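Side-chain contact in sulfonate ABC transporter, periplasmic sulfonate-binding protein SsuA (Methylobacillus flagellatus, PDB 3UIF), which probably binds sulfonates or related sulfate esters in the periplasm and delivers them to an ABC transporter for uptake: residues 168-172 with 173-177. Numbering follows the deposited sequence.
Sequences DGFFS and LFDSY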
loop_
_atom_site.group_PDB
_atom_site.type_symbol
_atom_site.label_atom_id
_atom_site.label_comp_id
_atom_site.label_asym_id
_atom_site.label_seq_id
_atom_site.Cartn_x
_atom_site.Cartn_y
_atom_site.Cartn_z
ATOM N N ASP A 168 -6.262 20.470 -15.771
ATOM C CA ASP A 168 -7.392 21.008 -15.032
ATOM C C ASP A 168 -7.662 20.176 -13.766
ATOM O O ASP A 168 -8.459 20.554 -12.910
ATOM C CB ASP A 168 -8.599 21.087 -15.965
ATOM C CG ASP A 168 -8.267 21.805 -17.290
ATOM O OD1 ASP A 168 -7.972 23.025 -17.278
ATOM O OD2 ASP A 168 -8.291 21.150 -18.358
ATOM N N GLY A 169 -6.963 19.050 -13.651
ATOM C CA GLY A 169 -7.065 18.187 -12.485
ATOM C C GLY A 169 -5.865 17.276 -12.343
ATOM O O GLY A 169 -5.158 17.000 -13.314
ATOM N N PHE A 170 -5.644 16.788 -11.128
ATOM C CA PHE A 170 -4.478 15.965 -10.834
ATOM C C PHE A 170 -4.890 14.901 -9.837
ATOM O O PHE A 170 -5.383 15.203 -8.763
ATOM C CB PHE A 170 -3.343 16.867 -10.298
ATOM C CG PHE A 170 -2.122 16.132 -9.797
ATOM C CD1 PHE A 170 -1.461 15.200 -10.590
ATOM C CD2 PHE A 170 -1.604 16.413 -8.536
ATOM C CE1 PHE A 170 -0.321 14.551 -10.126
ATOM C CE2 PHE A 170 -0.461 15.768 -8.072
ATOM C CZ PHE A 170 0.184 14.842 -8.870
ATOM N N PHE A 171 -4.695 13.646 -10.202
ATOM C CA PHE A 171 -5.046 12.559 -9.305
ATOM C C PHE A 171 -3.801 11.909 -8.715
ATOM O O PHE A 171 -2.946 11.413 -9.456
ATOM C CB PHE A 171 -5.916 11.530 -10.020
ATOM C CG PHE A 171 -6.760 10.716 -9.086
ATOM C CD1 PHE A 171 -7.952 11.232 -8.584
ATOM C CD2 PHE A 171 -6.349 9.440 -8.681
ATOM C CE1 PHE A 171 -8.723 10.487 -7.706
ATOM C CE2 PHE A 171 -7.123 8.689 -7.810
ATOM C CZ PHE A 171 -8.311 9.212 -7.322
ATOM N N SER A 172 -3.694 11.920 -7.388
ATOM C CA SER A 172 -2.483 11.436 -6.715
ATOM C C SER A 172 -2.719 11.065 -5.253
ATOM O O SER A 172 -3.858 11.030 -4.787
ATOM C CB SER A 172 -1.377 12.500 -6.804
ATOM O OG SER A 172 -0.083 11.922 -6.646
ATOM N N LEU A 173 -1.631 10.802 -4.536
ATOM C CA LEU A 173 -1.685 10.466 -3.115
ATOM C C LEU A 173 -1.449 11.715 -2.283
ATOM O O LEU A 173 -1.620 12.822 -2.774
ATOM C CB LEU A 173 -0.638 9.409 -2.784
ATOM C CG LEU A 173 -0.572 8.156 -3.673
ATOM C CD1 LEU A 173 0.453 7.183 -3.100
ATOM C CD2 LEU A 173 -1.924 7.478 -3.829
ATOM N N PHE A 174 -1.031 11.532 -1.034
ATOM C CA PHE A 174 -0.880 12.638 -0.066
ATOM C C PHE A 174 0.081 13.756 -0.484
ATOM O O PHE A 174 0.081 14.832 0.114
ATOM C CB PHE A 174 -0.548 12.103 1.340
ATOM C CG PHE A 174 0.854 11.545 1.480
ATOM C CD1 PHE A 174 1.391 10.668 0.528
ATOM C CD2 PHE A 174 1.630 11.877 2.575
ATOM C CE1 PHE A 174 2.677 10.161 0.663
ATOM C CE2 PHE A 174 2.914 11.369 2.726
ATOM C CZ PHE A 174 3.443 10.517 1.772
ATOM N N ASP A 175 0.891 13.516 -1.513
ATOM C CA ASP A 175 1.705 14.586 -2.113
ATOM C C ASP A 175 0.831 15.754 -2.579
ATOM O O ASP A 175 1.305 16.878 -2.750
ATOM C CB ASP A 175 2.553 14.054 -3.266
ATOM C CG ASP A 175 1.755 13.187 -4.219
ATOM O OD1 ASP A 175 1.319 12.090 -3.798
ATOM O OD2 ASP A 175 1.576 13.591 -5.391
ATOM N N SER A 176 -0.452 15.487 -2.770
ATOM C CA SER A 176 -1.427 16.529 -3.096
ATOM C C SER A 176 -1.406 17.728 -2.123
ATOM O O SER A 176 -1.587 18.872 -2.547
ATOM C CB SER A 176 -2.833 15.930 -3.156
ATOM O OG SER A 176 -2.863 14.780 -3.985
ATOM N N TYR A 177 -1.168 17.459 -0.838
ATOM C CA TYR A 177 -1.214 18.474 0.218
ATOM C C TYR A 177 -0.191 19.596 0.076
ATOM O O TYR A 177 -0.431 20.730 0.516
ATOM C CB TYR A 177 -1.063 17.822 1.586
ATOM C CG TYR A 177 -2.335 17.177 2.068
ATOM C CD1 TYR A 177 -3.474 17.956 2.374
ATOM C CD2 TYR A 177 -2.412 15.791 2.222
ATOM C CE1 TYR A 177 -4.644 17.359 2.813
ATOM C CE2 TYR A 177 -3.579 15.191 2.659
ATOM C CZ TYR A 177 -4.686 15.969 2.951
ATOM O OH TYR A 177 -5.829 15.347 3.384
#
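A hydrogen bond between the side chains of Ser172 and Asp175 spans the point where a strand gives way to a helix, a worked example of side chains bridging a beta-to-alpha connection in a periplasmic binding protein. The strand, 169-172, is the middle one of a five-stranded mixed sheet, flanked by strands 121-124 and 102-106, and a type I beta turn from Leu173 to Ser176 leads from it into helix 176-181. The CB of Leu173, at the start of the turn, points away from the strand; the residue's more telling contribution is its carbonyl oxygen. The CB of Phe174 points away from the strand as well, and its ring meets that of Tyr250 edge-to-face. Asp175 then reaches back to the strand. With CG set between its backbone N and carbonyl carbon (chi1 47°), the carboxylate takes a hydrogen bond from Ser172 OG on the syn lone pair of OD2, at an OG to OD2 distance of 2.7 Å. The same OD2 lies 4.0 Å from CZ of Phe170, whose ring plane stands 75° from that of the carboxylate, while Pro155 of helix 155-164 touches both Ser172 and Asp175. An alanine in place of Asp175 would probably leave the Ser172 hydroxyl without this acceptor and the Phe170 ring without the carboxylate beside it. Ser176 packs against the strand end, its OG 3.9 Å from CB of Ser172 and its side chain also touching Tyr102 and Val104 of the adjacent strand. Two donors of Ser176 converge on one acceptor: Ser176 N closes the turn on Leu173 O at 2.9 Å, and Ser176 OG reaches that oxygen at 2.6 Å, with a C=O...OG angle of 158°.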